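Local coordinates for protein SAHS1 (Ramazzottius varieornatus, PDB 5XN9) that acts as a secreted, heat-soluble molecular shield that helps a tardigrade survive desiccation, and folds like a fatty acid binding protein, at residues 117-121 with 132-136; 5-9 with 90-95; 20-24 with 123-129. Where two conformers were deposited one is given. Residues are numbered along the deposited sequence.

In the fold
The chain folds as a ten-stranded antiparallel beta barrel of the fatty acid binding protein type, with two short helices following the first strand. Contact 2 begins first: the segment 5-9 before strand 10-19 meets the turn between strands 82-91 and 94-101, closing a loop of 80 residues. Contact 3 opens just after strand 10-19, where the start of helix 21-27 meets the strand ends flanking the turn of the last hairpin. It closes only at 123-129, so its span crosses that of contact 2. Contact 1 is the local pairing within that last hairpin; its segments alternate with those of contact 3. Contacts 1 and 3 share one bound acetate, while K136 of contact 1 touches M9 of contact 2.

Contact 1 (117-121 with 132-136); sequences DELEK and RWYKK. With MG (magnesium ion), chain C; ACY (acetic acid), chain L.
These are the open ends of the last beta hairpin of a fatty acid binding protein-like barrel; the antiparallel axes of 118-121 and 132-136 approach to 4.6 Å, at 155° between their N-to-C directions. L119-Y134 and K121-R132 are hydrogen-bonded pairs, E118-K135 and E120-W133 non-hydrogen-bonded. The former satisfy each other: L119 N to Y134 O is 2.8 Å, Y134 N to L119 O 2.7 Å, K121 N to R132 O and R132 N to K121 O both 2.8 Å. Outward, backbone bonds join E120 to K113, W133 to T15 and R17, and K135 to E13. Just before strand 118-121, D117 O receives only a weak bond, 3.4 Å, from K136 N.

On the face carrying E118 and E120, W133 (chi1 m) offers NE1 weakly to E120 OE2 at 3.1 Å. E120 also salt-bridges K131, and E118 R17, which makes a cation-pi contact with W133.

The face with L119 and Y134 holds extended K121 and R132 (chi1 t). K121 NZ bonds Y112 and, at 2.6 Å, OXT of an acetate probably from the crystallisation liquor. R132 NH1 reaches acetate O at 3.1 Å; NH2 bonds N38. Magnesium, also bound by H43, sits 1.9 Å from acetate OXT and 2.0 Å from Y134 OH.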
ATOM      1  N   ASP A 117     -11.280 -13.421  -2.195  1.00 73.84           N
ATOM      2  CA  ASP A 117     -10.209 -13.951  -3.040  1.00 73.49           C
ATOM      3  C   ASP A 117      -9.307 -12.852  -3.599  1.00 60.14           C
ATOM      4  O   ASP A 117      -8.115 -13.076  -3.838  1.00 58.91           O
ATOM      5  CB  ASP A 117     -10.764 -14.805  -4.189  1.00 86.21           C
ATOM      6  CG  ASP A 117     -11.981 -15.618  -3.785  1.00 97.13           C
ATOM      7  OD1 ASP A 117     -11.909 -16.340  -2.767  1.00101.37           O
ATOM      8  OD2 ASP A 117     -13.011 -15.529  -4.486  1.00100.46           O
ATOM      9  N   GLU A 118      -9.863 -11.661  -3.804  1.00 49.70           N
ATOM     10  CA  GLU A 118      -9.204 -10.573  -4.507  1.00 45.29           C
ATOM     11  C   GLU A 118      -9.126  -9.344  -3.607  1.00 37.45           C
ATOM     12  O   GLU A 118     -10.007  -9.099  -2.778  1.00 39.37           O
ATOM     13  CB  GLU A 118      -9.970 -10.276  -5.804  1.00 50.43           C
ATOM     14  CG  GLU A 118     -10.069  -8.824  -6.227  1.00 56.82           C
ATOM     15  CD  GLU A 118     -10.857  -8.669  -7.518  1.00 64.67           C
ATOM     16  OE1 GLU A 118     -10.453  -9.269  -8.538  1.00 66.12           O
ATOM     17  OE2 GLU A 118     -11.889  -7.964  -7.508  1.00 67.43           O
ATOM     18  N   LEU A 119      -8.048  -8.581  -3.751  1.00 30.29           N
ATOM     19  CA  LEU A 119      -7.871  -7.345  -3.001  1.00 27.99           C
ATOM     20  C   LEU A 119      -7.771  -6.192  -3.988  1.00 27.93           C
ATOM     21  O   LEU A 119      -6.936  -6.221  -4.899  1.00 28.48           O
ATOM     22  CB  LEU A 119      -6.614  -7.398  -2.121  1.00 28.36           C
ATOM     23  CG  LEU A 119      -6.442  -6.260  -1.112  1.00 30.80           C
ATOM     24  CD1 LEU A 119      -5.639  -6.742   0.083  1.00 33.86           C
ATOM     25  CD2 LEU A 119      -5.762  -5.071  -1.756  1.00 33.80           C
ATOM     26  N   GLU A 120      -8.599  -5.172  -3.783  0.75 30.04           N
ATOM     27  CA  GLU A 120      -8.589  -3.966  -4.600  0.75 30.86           C
ATOM     28  C   GLU A 120      -7.905  -2.860  -3.803  0.75 28.48           C
ATOM     29  O   GLU A 120      -8.354  -2.521  -2.704  0.75 27.30           O
ATOM     30  CB  GLU A 120     -10.025  -3.570  -4.946  0.75 38.95           C
ATOM     31  CG  GLU A 120     -10.163  -2.384  -5.889  0.75 46.54           C
ATOM     32  CD  GLU A 120     -11.615  -2.072  -6.235  0.75 56.09           C
ATOM     33  OE1 GLU A 120     -11.996  -0.881  -6.186  0.75 58.65           O
ATOM     34  OE2 GLU A 120     -12.376  -3.012  -6.556  0.75 59.98           O
ATOM     35  N   LYS A 121      -6.809  -2.323  -4.335  1.00 24.71           N
ATOM     36  CA  LYS A 121      -6.105  -1.219  -3.698  1.00 25.37           C
ATOM     37  C   LYS A 121      -6.413   0.064  -4.450  1.00 26.05           C
ATOM     38  O   LYS A 121      -6.287   0.119  -5.678  1.00 28.14           O
ATOM     39  CB  LYS A 121      -4.593  -1.438  -3.641  1.00 28.25           C
ATOM     40  CG  LYS A 121      -3.894  -0.362  -2.829  1.00 32.82           C
ATOM     41  CD  LYS A 121      -2.459  -0.725  -2.481  1.00 36.27           C
ATOM     42  CE  LYS A 121      -1.822   0.407  -1.713  1.00 40.44           C
ATOM     43  NZ  LYS A 121      -0.362   0.209  -1.533  1.00 42.24           N
ATOM     44  N   ARG A 132      -5.529  -0.772  -8.275  1.00 27.75           N
ATOM     45  CA  ARG A 132      -4.755  -1.930  -8.662  1.00 26.68           C
ATOM     46  C   ARG A 132      -5.362  -3.137  -7.971  1.00 27.41           C
ATOM     47  O   ARG A 132      -5.790  -3.040  -6.821  1.00 26.78           O
ATOM     48  CB  ARG A 132      -3.322  -1.713  -8.220  1.00 31.18           C
ATOM     49  CG  ARG A 132      -2.368  -2.463  -9.008  1.00 33.89           C
ATOM     50  CD  ARG A 132      -0.974  -2.069  -8.679  1.00 33.67           C
ATOM     51  NE  ARG A 132      -0.095  -2.887  -9.472  1.00 33.18           N
ATOM     52  CZ  ARG A 132       1.185  -3.071  -9.213  1.00 32.28           C
ATOM     53  NH1 ARG A 132       1.747  -2.488  -8.158  1.00 34.15           N
ATOM     54  NH2 ARG A 132       1.888  -3.846 -10.012  1.00 33.04           N
ATOM     55  N   TRP A 133      -5.437  -4.262  -8.680  1.00 25.41           N
ATOM     56  CA  TRP A 133      -6.062  -5.458  -8.140  1.00 26.44           C
ATOM     57  C   TRP A 133      -5.013  -6.522  -7.856  1.00 23.99           C
ATOM     58  O   TRP A 133      -4.081  -6.717  -8.646  1.00 27.69           O
ATOM     59  CB  TRP A 133      -7.138  -5.995  -9.079  1.00 28.37           C
ATOM     60  CG  TRP A 133      -8.355  -5.130  -9.045  1.00 31.26           C
ATOM     61  CD1 TRP A 133      -9.469  -5.319  -8.280  1.00 33.40           C
ATOM     62  CD2 TRP A 133      -8.568  -3.912  -9.770  1.00 32.42           C
ATOM     63  NE1 TRP A 133     -10.370  -4.307  -8.499  1.00 36.18           N
ATOM     64  CE2 TRP A 133      -9.840  -3.428  -9.405  1.00 34.22           C
ATOM     65  CE3 TRP A 133      -7.808  -3.186 -10.695  1.00 31.97           C
ATOM     66  CZ2 TRP A 133     -10.376  -2.256  -9.940  1.00 34.94           C
ATOM     67  CZ3 TRP A 133      -8.342  -2.022 -11.224  1.00 34.80           C
ATOM     68  CH2 TRP A 133      -9.616  -1.571 -10.847  1.00 35.66           C
ATOM     69  N   TYR A 134      -5.171  -7.192  -6.716  1.00 25.12           N
ATOM     70  CA  TYR A 134      -4.256  -8.215  -6.240  1.00 23.96           C
ATOM     71  C   TYR A 134      -5.017  -9.514  -6.006  1.00 25.07           C
ATOM     72  O   TYR A 134      -6.218  -9.506  -5.721  1.00 28.33           O
ATOM     73  CB  TYR A 134      -3.616  -7.775  -4.911  1.00 22.82           C
ATOM     74  CG  TYR A 134      -2.685  -6.595  -5.051  1.00 21.10           C
ATOM     75  CD1 TYR A 134      -3.173  -5.300  -5.209  1.00 21.08           C
ATOM     76  CD2 TYR A 134      -1.310  -6.776  -5.040  1.00 21.62           C
ATOM     77  CE1 TYR A 134      -2.315  -4.233  -5.353  1.00 22.69           C
ATOM     78  CE2 TYR A 134      -0.447  -5.713  -5.184  1.00 21.94           C
ATOM     79  CZ  TYR A 134      -0.952  -4.443  -5.342  1.00 23.48           C
ATOM     80  OH  TYR A 134      -0.101  -3.371  -5.488  1.00 27.22           O
ATOM     81  N   LYS A 135      -4.309 -10.634  -6.112  1.00 25.84           N
ATOM     82  CA  LYS A 135      -4.861 -11.947  -5.809  1.00 28.58           C
ATOM     83  C   LYS A 135      -4.071 -12.578  -4.667  1.00 27.74           C
ATOM     84  O   LYS A 135      -2.926 -12.218  -4.410  1.00 26.78           O
ATOM     85  CB  LYS A 135      -4.790 -12.857  -7.038  1.00 33.53           C
ATOM     86  CG  LYS A 135      -3.374 -13.035  -7.575  1.00 39.39           C
ATOM     87  CD  LYS A 135      -3.342 -13.891  -8.836  1.00 43.65           C
ATOM     88  CE  LYS A 135      -1.934 -13.970  -9.414  1.00 46.07           C
ATOM     89  NZ  LYS A 135      -1.873 -14.790 -10.660  1.00 48.02           N
ATOM     90  N   LYS A 136      -4.698 -13.521  -3.969  1.00 31.42           N
ATOM     91  CA  LYS A 136      -3.979 -14.279  -2.949  1.00 35.48           C
ATOM     92  C   LYS A 136      -2.835 -15.059  -3.587  1.00 41.54           C
ATOM     93  O   LYS A 136      -2.979 -15.630  -4.672  1.00 42.44           O
ATOM     94  CB  LYS A 136      -4.935 -15.251  -2.257  1.00 39.91           C
ATOM     95  CG  LYS A 136      -5.862 -14.602  -1.245  1.00 44.40           C
ATOM     96  CD  LYS A 136      -5.173 -14.412   0.101  1.00 48.25           C
ATOM     97  CE  LYS A 136      -6.189 -14.370   1.239  1.00 49.86           C
ATOM     98  NZ  LYS A 136      -5.557 -14.255   2.581  1.00 50.52           N
TER
HETATM   99 MG    MG C 201       0.630  -2.317  -3.997  0.70 25.17          MG
HETATM  100  C   ACY L 210       1.816  -0.495  -4.590  1.00 48.10           C
HETATM  101  O   ACY L 210       1.420  -0.459  -5.776  1.00 46.78           O
HETATM  102  OXT ACY L 210       1.052  -0.527  -3.601  1.00 46.58           O
HETATM  103  CH3 ACY L 210       3.295  -0.502  -4.333  1.00 48.89           C

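Contact 2 (5-9 with 90-95); sequences GKSWM and EDGGNL
W8 lays the face of its indole over L95: L95 CB stands 3.6 Å from the centroid of the W8 five-membered ring, 4° off the normal, a CH-pi contact. It joins the segment leading into the first strand of this fatty acid binding protein-like barrel to the tight hairpin between strands 82-91 and 94-101.

Residues 5-9 have no regular structure, but K6 to M9 form a type I turn closed by M9 N to K6 O at 3.1 Å. The facing hairpin closes with a type II' turn from D91 to N94, G92 taking the positive phi; D91 N to N94 O is 2.9 Å and N94 N to D91 O 3.0 Å. In register, S7 CA lies 6.8 Å from G93 CA, and W8 CA the same distance from N94 CA.

With chi1 p and chi2 -96°, W8 turns its ring edge to G93 O, 3.3 Å from CD1. Y52 and I45 also touch this indole, placing it among the barrel strands.

Nearer the surface, K6 (chi1 m) makes a salt bridge, NZ to E90 OE2 at 2.7 Å. Two waters bridge the polar edge. The first accepts from S7 N at 3.0 Å and donates to G93 O at 2.9 Å; the second lies 2.9 Å from S7 OG and donates to N94 OD1, also at 2.9 Å.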
ATOM      1  N   GLY A   5      -7.854 -13.240  10.539  1.00 31.31           N
ATOM      2  CA  GLY A   5      -8.506 -12.425  11.546  1.00 30.75           C
ATOM      3  C   GLY A   5      -9.168 -11.196  10.959  1.00 30.49           C
ATOM      4  O   GLY A   5     -10.197 -10.722  11.455  1.00 34.23           O
ATOM      5  N   LYS A   6      -8.562 -10.668   9.900  1.00 28.91           N
ATOM      6  CA  LYS A   6      -9.091  -9.559   9.121  1.00 27.10           C
ATOM      7  C   LYS A   6      -8.991  -9.941   7.655  1.00 27.24           C
ATOM      8  O   LYS A   6      -8.060 -10.641   7.255  1.00 28.63           O
ATOM      9  CB  LYS A   6      -8.247  -8.291   9.324  1.00 28.54           C
ATOM     10  CG  LYS A   6      -8.011  -7.903  10.779  1.00 28.41           C
ATOM     11  CD  LYS A   6      -9.255  -7.303  11.386  1.00 30.93           C
ATOM     12  CE  LYS A   6      -8.984  -6.750  12.782  1.00 31.94           C
ATOM     13  NZ  LYS A   6     -10.197  -6.085  13.328  1.00 34.60           N
ATOM     14  N   SER A   7      -9.939  -9.458   6.848  1.00 27.43           N
ATOM     15  CA  SER A   7      -9.985  -9.880   5.450  1.00 28.09           C
ATOM     16  C   SER A   7      -8.748  -9.441   4.679  1.00 25.42           C
ATOM     17  O   SER A   7      -8.350 -10.112   3.719  1.00 28.05           O
ATOM     18  CB  SER A   7     -11.250  -9.366   4.766  1.00 31.54           C
ATOM     19  OG  SER A   7     -11.265  -7.954   4.730  1.00 35.76           O
ATOM     20  N   TRP A   8      -8.133  -8.323   5.074  1.00 23.83           N
ATOM     21  CA  TRP A   8      -6.974  -7.789   4.371  1.00 22.79           C
ATOM     22  C   TRP A   8      -5.658  -8.424   4.804  1.00 21.20           C
ATOM     23  O   TRP A   8      -4.621  -8.140   4.191  1.00 22.41           O
ATOM     24  CB  TRP A   8      -6.912  -6.265   4.521  1.00 23.50           C
ATOM     25  CG  TRP A   8      -7.360  -5.751   5.867  1.00 22.83           C
ATOM     26  CD1 TRP A   8      -8.611  -5.292   6.192  1.00 24.57           C
ATOM     27  CD2 TRP A   8      -6.564  -5.618   7.057  1.00 22.79           C
ATOM     28  NE1 TRP A   8      -8.644  -4.888   7.505  1.00 24.95           N
ATOM     29  CE2 TRP A   8      -7.403  -5.080   8.062  1.00 24.13           C
ATOM     30  CE3 TRP A   8      -5.229  -5.904   7.370  1.00 21.82           C
ATOM     31  CZ2 TRP A   8      -6.946  -4.815   9.357  1.00 23.10           C
ATOM     32  CZ3 TRP A   8      -4.775  -5.648   8.664  1.00 21.33           C
ATOM     33  CH2 TRP A   8      -5.636  -5.107   9.641  1.00 22.83           C
ATOM     34  N   MET A   9      -5.663  -9.258   5.840  1.00 22.44           N
ATOM     35  CA  MET A   9      -4.452  -9.987   6.188  1.00 22.18           C
ATOM     36  C   MET A   9      -4.194 -11.082   5.163  1.00 23.05           C
ATOM     37  O   MET A   9      -5.126 -11.674   4.603  1.00 26.67           O
ATOM     38  CB  MET A   9      -4.580 -10.592   7.587  1.00 23.19           C
ATOM     39  CG  MET A   9      -4.625  -9.536   8.673  1.00 23.72           C
ATOM     40  SD  MET A   9      -5.134 -10.148  10.292  1.00 24.60           S
ATOM     41  CE  MET A   9      -3.724 -11.172  10.704  1.00 26.00           C
ATOM     42  N   GLU A  90      -9.027   1.065  10.372  1.00 24.18           N
ATOM     43  CA  GLU A  90     -10.039   0.205   9.777  1.00 27.22           C
ATOM     44  C   GLU A  90     -11.279   1.016   9.444  1.00 30.19           C
ATOM     45  O   GLU A  90     -11.670   1.916  10.191  1.00 32.89           O
ATOM     46  CB  GLU A  90     -10.470  -0.888  10.754  1.00 30.86           C
ATOM     47  CG  GLU A  90      -9.397  -1.882  11.103  1.00 33.37           C
ATOM     48  CD  GLU A  90      -9.925  -2.968  12.027  1.00 35.79           C
ATOM     49  OE1 GLU A  90     -10.038  -2.724  13.249  1.00 36.77           O
ATOM     50  OE2 GLU A  90     -10.251  -4.058  11.522  1.00 37.43           O
ATOM     51  N   ASP A  91     -11.849   0.747   8.278  0.63 32.82           N
ATOM     52  CA  ASP A  91     -13.140   1.296   7.885  0.63 36.76           C
ATOM     53  C   ASP A  91     -14.020   0.063   7.758  0.63 37.36           C
ATOM     54  O   ASP A  91     -14.081  -0.562   6.696  0.63 36.82           O
ATOM     55  CB  ASP A  91     -13.043   2.070   6.579  0.63 40.55           C
ATOM     56  CG  ASP A  91     -14.229   2.986   6.359  0.63 44.27           C
ATOM     57  OD1 ASP A  91     -15.364   2.583   6.693  0.63 45.56           O
ATOM     58  OD2 ASP A  91     -14.024   4.114   5.864  0.63 47.09           O
ATOM     59  N   GLY A  92     -14.667  -0.299   8.857  0.63 37.37           N
ATOM     60  CA  GLY A  92     -15.344  -1.580   8.912  0.63 37.39           C
ATOM     61  C   GLY A  92     -14.345  -2.684   8.633  0.63 38.50           C
ATOM     62  O   GLY A  92     -13.354  -2.861   9.349  0.63 37.97           O
ATOM     63  N   GLY A  93     -14.590  -3.415   7.558  1.00 40.22           N
ATOM     64  CA  GLY A  93     -13.805  -4.545   7.112  1.00 38.04           C
ATOM     65  C   GLY A  93     -12.615  -4.218   6.239  1.00 36.24           C
ATOM     66  O   GLY A  93     -11.848  -5.127   5.897  1.00 37.20           O
ATOM     67  N   ASN A  94     -12.419  -2.955   5.875  1.00 34.43           N
ATOM     68  CA  ASN A  94     -11.332  -2.552   4.998  1.00 30.69           C
ATOM     69  C   ASN A  94     -10.247  -1.827   5.781  1.00 29.07           C
ATOM     70  O   ASN A  94     -10.457  -1.370   6.904  1.00 32.13           O
ATOM     71  CB  ASN A  94     -11.854  -1.652   3.877  1.00 32.48           C
ATOM     72  CG  ASN A  94     -12.914  -2.338   3.045  1.00 36.04           C
ATOM     73  OD1 ASN A  94     -12.866  -3.552   2.853  1.00 37.37           O
ATOM     74  ND2 ASN A  94     -13.888  -1.572   2.563  1.00 37.31           N
ATOM     75  N   LEU A  95      -9.073  -1.735   5.168  1.00 24.88           N
ATOM     76  CA  LEU A  95      -7.908  -1.103   5.775  1.00 22.56           C
ATOM     77  C   LEU A  95      -7.593   0.168   5.001  1.00 21.94           C
ATOM     78  O   LEU A  95      -7.584   0.156   3.767  1.00 23.62           O
ATOM     79  CB  LEU A  95      -6.707  -2.050   5.725  1.00 21.80           C
ATOM     80  CG  LEU A  95      -5.395  -1.552   6.331  1.00 20.12           C
ATOM     81  CD1 LEU A  95      -5.508  -1.375   7.846  1.00 23.30           C
ATOM     82  CD2 LEU A  95      -4.257  -2.500   5.979  1.00 22.07           C
TER
HETATM   83  O   HOH W   1     -11.749  -7.225   7.836  1.00 41.76           O
HETATM   84  O   HOH W   2     -10.811  -5.645   3.074  1.00 44.87           O

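Contact 3 (20-24 with 123-129); sequences NFDAF and YKVGDVT. With ACY (acetic acid), chain L.
Three aromatic rings, F21, F24 and Y123, cluster where helix 21-27 meets the last hairpin, and the hydroxyl end of Y123, inside the barrel, donates to a bound acetate. As in fatty acid binding proteins, the helical segment between the first two strands covers one end of the barrel; this contact seats its first turn on strands 118-125 and 128-136.

F21 (chi1 t) makes an edge-to-face pair with Y123 (chi1 m): F21 supplies the edge, with centroids 5.0 Å apart and planes at 80°. Y123 CB makes a CH-pi contact over the F24 ring face (chi1 t), 3.5 Å from its centroid and 10° off the normal. F24 CD1 meets V125 CG1 at 3.7 Å, and A23 O lies 3.7 Å from V128 CG1.

The hairpin turns through a type II' turn, V125 to V128, with G126 at positive phi. F24 CA and V128 CA are 6.0 Å apart. N20, at the N-cap position without a side-chain cap, instead sends ND2 to T129 O at 3.0 Å. K121 and R132 share the acetate, whose O accepts from Y123 OH at 2.7 Å.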
ATOM      1  N   ASN A  20      -5.398   3.771 -14.241  1.00 35.28           N
ATOM      2  CA  ASN A  20      -5.024   5.168 -14.028  1.00 38.45           C
ATOM      3  C   ASN A  20      -3.779   5.324 -13.164  1.00 36.98           C
ATOM      4  O   ASN A  20      -3.572   6.378 -12.547  1.00 37.72           O
ATOM      5  CB  ASN A  20      -6.187   5.988 -13.454  1.00 41.45           C
ATOM      6  CG  ASN A  20      -6.083   7.458 -13.796  1.00 43.04           C
ATOM      7  OD1 ASN A  20      -5.655   7.818 -14.894  1.00 45.70           O
ATOM      8  ND2 ASN A  20      -6.475   8.317 -12.858  1.00 43.57           N
ATOM      9  N   PHE A  21      -2.937   4.293 -13.105  1.00 36.46           N
ATOM     10  CA  PHE A  21      -1.815   4.329 -12.175  1.00 36.72           C
ATOM     11  C   PHE A  21      -0.752   5.332 -12.601  1.00 37.65           C
ATOM     12  O   PHE A  21      -0.097   5.934 -11.743  1.00 39.09           O
ATOM     13  CB  PHE A  21      -1.213   2.935 -12.012  1.00 35.97           C
ATOM     14  CG  PHE A  21      -0.384   2.779 -10.777  1.00 38.55           C
ATOM     15  CD1 PHE A  21      -0.987   2.681  -9.537  1.00 39.62           C
ATOM     16  CD2 PHE A  21       0.999   2.723 -10.853  1.00 40.12           C
ATOM     17  CE1 PHE A  21      -0.229   2.536  -8.388  1.00 39.36           C
ATOM     18  CE2 PHE A  21       1.765   2.579  -9.713  1.00 41.07           C
ATOM     19  CZ  PHE A  21       1.149   2.484  -8.475  1.00 40.74           C
ATOM     20  N   ASP A  22      -0.563   5.529 -13.909  1.00 41.40           N
ATOM     21  CA  ASP A  22       0.421   6.510 -14.355  1.00 43.92           C
ATOM     22  C   ASP A  22       0.016   7.926 -13.956  1.00 44.90           C
ATOM     23  O   ASP A  22       0.872   8.739 -13.583  1.00 44.97           O
ATOM     24  CB  ASP A  22       0.649   6.389 -15.863  1.00 46.90           C
ATOM     25  CG  ASP A  22       1.583   5.247 -16.221  1.00 49.49           C
ATOM     26  OD1 ASP A  22       1.887   4.411 -15.341  1.00 48.87           O
ATOM     27  OD2 ASP A  22       2.012   5.180 -17.390  1.00 52.63           O
ATOM     28  N   ALA A  23      -1.282   8.238 -14.019  1.00 43.66           N
ATOM     29  CA  ALA A  23      -1.751   9.549 -13.584  1.00 44.01           C
ATOM     30  C   ALA A  23      -1.504   9.751 -12.097  1.00 42.24           C
ATOM     31  O   ALA A  23      -1.169  10.857 -11.656  1.00 44.23           O
ATOM     32  CB  ALA A  23      -3.238   9.707 -13.898  1.00 43.95           C
ATOM     33  N   PHE A  24      -1.668   8.689 -11.306  1.00 39.06           N
ATOM     34  CA  PHE A  24      -1.379   8.780  -9.880  1.00 37.19           C
ATOM     35  C   PHE A  24       0.108   9.006  -9.640  1.00 37.22           C
ATOM     36  O   PHE A  24       0.495   9.885  -8.861  1.00 38.29           O
ATOM     37  CB  PHE A  24      -1.860   7.518  -9.172  1.00 34.44           C
ATOM     38  CG  PHE A  24      -1.428   7.438  -7.739  1.00 32.36           C
ATOM     39  CD1 PHE A  24      -2.041   8.219  -6.770  1.00 33.09           C
ATOM     40  CD2 PHE A  24      -0.399   6.592  -7.361  1.00 33.87           C
ATOM     41  CE1 PHE A  24      -1.638   8.148  -5.446  1.00 32.71           C
ATOM     42  CE2 PHE A  24       0.010   6.520  -6.044  1.00 33.23           C
ATOM     43  CZ  PHE A  24      -0.611   7.300  -5.083  1.00 33.14           C
ATOM     44  N   TYR A 123      -5.571   4.188  -4.662  1.00 28.34           N
ATOM     45  CA  TYR A 123      -4.541   5.166  -4.356  1.00 28.63           C
ATOM     46  C   TYR A 123      -5.117   6.515  -4.736  1.00 26.82           C
ATOM     47  O   TYR A 123      -5.602   6.681  -5.858  1.00 31.10           O
ATOM     48  CB  TYR A 123      -3.299   4.926  -5.233  1.00 30.12           C
ATOM     49  CG  TYR A 123      -2.770   3.495  -5.302  1.00 31.65           C
ATOM     50  CD1 TYR A 123      -3.453   2.503  -6.005  1.00 32.99           C
ATOM     51  CD2 TYR A 123      -1.572   3.156  -4.707  1.00 31.65           C
ATOM     52  CE1 TYR A 123      -2.972   1.211  -6.082  1.00 35.05           C
ATOM     53  CE2 TYR A 123      -1.071   1.860  -4.785  1.00 33.78           C
ATOM     54  CZ  TYR A 123      -1.777   0.891  -5.473  1.00 34.99           C
ATOM     55  OH  TYR A 123      -1.289  -0.398  -5.554  1.00 36.30           O
ATOM     56  N   LYS A 124      -5.081   7.475  -3.821  1.00 25.47           N
ATOM     57  CA  LYS A 124      -5.617   8.795  -4.124  1.00 26.67           C
ATOM     58  C   LYS A 124      -4.652   9.865  -3.652  1.00 26.69           C
ATOM     59  O   LYS A 124      -4.123   9.789  -2.539  1.00 27.18           O
ATOM     60  CB  LYS A 124      -6.961   9.050  -3.448  1.00 31.35           C
ATOM     61  CG  LYS A 124      -8.151   8.315  -4.021  1.00 39.74           C
ATOM     62  CD  LYS A 124      -9.407   8.750  -3.276  1.00 44.08           C
ATOM     63  CE  LYS A 124     -10.644   7.984  -3.713  1.00 48.35           C
ATOM     64  NZ  LYS A 124     -11.676   8.017  -2.646  1.00 50.83           N
ATOM     65  N   VAL A 125      -4.451  10.881  -4.487  1.00 28.76           N
ATOM     66  CA  VAL A 125      -3.738  12.078  -4.064  1.00 31.45           C
ATOM     67  C   VAL A 125      -4.486  13.269  -4.658  1.00 31.49           C
ATOM     68  O   VAL A 125      -4.596  13.391  -5.881  1.00 35.64           O
ATOM     69  CB  VAL A 125      -2.249  12.058  -4.464  1.00 32.19           C
ATOM     70  CG1 VAL A 125      -2.062  11.796  -5.964  1.00 33.66           C
ATOM     71  CG2 VAL A 125      -1.543  13.323  -4.008  1.00 34.60           C
ATOM     72  N   GLY A 126      -5.052  14.110  -3.797  1.00 32.29           N
ATOM     73  CA  GLY A 126      -5.949  15.142  -4.294  1.00 36.14           C
ATOM     74  C   GLY A 126      -7.099  14.514  -5.054  1.00 40.29           C
ATOM     75  O   GLY A 126      -7.769  13.595  -4.564  1.00 40.33           O
ATOM     76  N   ASP A 127      -7.349  15.006  -6.270  0.73 41.93           N
ATOM     77  CA  ASP A 127      -8.468  14.542  -7.086  0.73 44.15           C
ATOM     78  C   ASP A 127      -8.102  13.413  -8.041  0.73 40.21           C
ATOM     79  O   ASP A 127      -8.885  13.112  -8.950  0.73 42.40           O
ATOM     80  CB  ASP A 127      -9.085  15.703  -7.881  0.73 49.51           C
ATOM     81  CG  ASP A 127      -8.138  16.277  -8.932  0.73 55.02           C
ATOM     82  OD1 ASP A 127      -6.909  16.117  -8.795  0.73 59.08           O
ATOM     83  OD2 ASP A 127      -8.629  16.910  -9.898  0.73 59.34           O
ATOM     84  N   VAL A 128      -6.948  12.779  -7.863  0.73 36.30           N
ATOM     85  CA  VAL A 128      -6.461  11.757  -8.784  0.73 36.49           C
ATOM     86  C   VAL A 128      -6.559  10.407  -8.087  0.73 34.42           C
ATOM     87  O   VAL A 128      -5.977  10.215  -7.010  0.73 33.81           O
ATOM     88  CB  VAL A 128      -5.020  12.046  -9.229  0.73 38.15           C
ATOM     89  CG1 VAL A 128      -4.495  10.915 -10.096  0.73 38.71           C
ATOM     90  CG2 VAL A 128      -4.948  13.374  -9.975  0.73 39.21           C
ATOM     91  N   THR A 129      -7.290   9.468  -8.693  1.00 36.93           N
ATOM     92  CA  THR A 129      -7.481   8.156  -8.093  1.00 36.13           C
ATOM     93  C   THR A 129      -6.964   7.084  -9.039  1.00 34.67           C
ATOM     94  O   THR A 129      -7.247   7.117 -10.242  1.00 37.35           O
ATOM     95  CB  THR A 129      -8.973   7.905  -7.866  1.00 37.08           C
ATOM     96  OG1 THR A 129      -9.527   8.978  -7.093  1.00 38.01           O
ATOM     97  CG2 THR A 129      -9.203   6.579  -7.158  1.00 38.83           C
TER
HETATM   98  C   ACY L 210       1.816  -0.495  -4.590  1.00 48.10           C
HETATM   99  O   ACY L 210       1.420  -0.459  -5.776  1.00 46.78           O
HETATM  100  OXT ACY L 210       1.052  -0.527  -3.601  1.00 46.58           O
HETATM  101  CH3 ACY L 210       3.295  -0.502  -4.333  1.00 48.89           C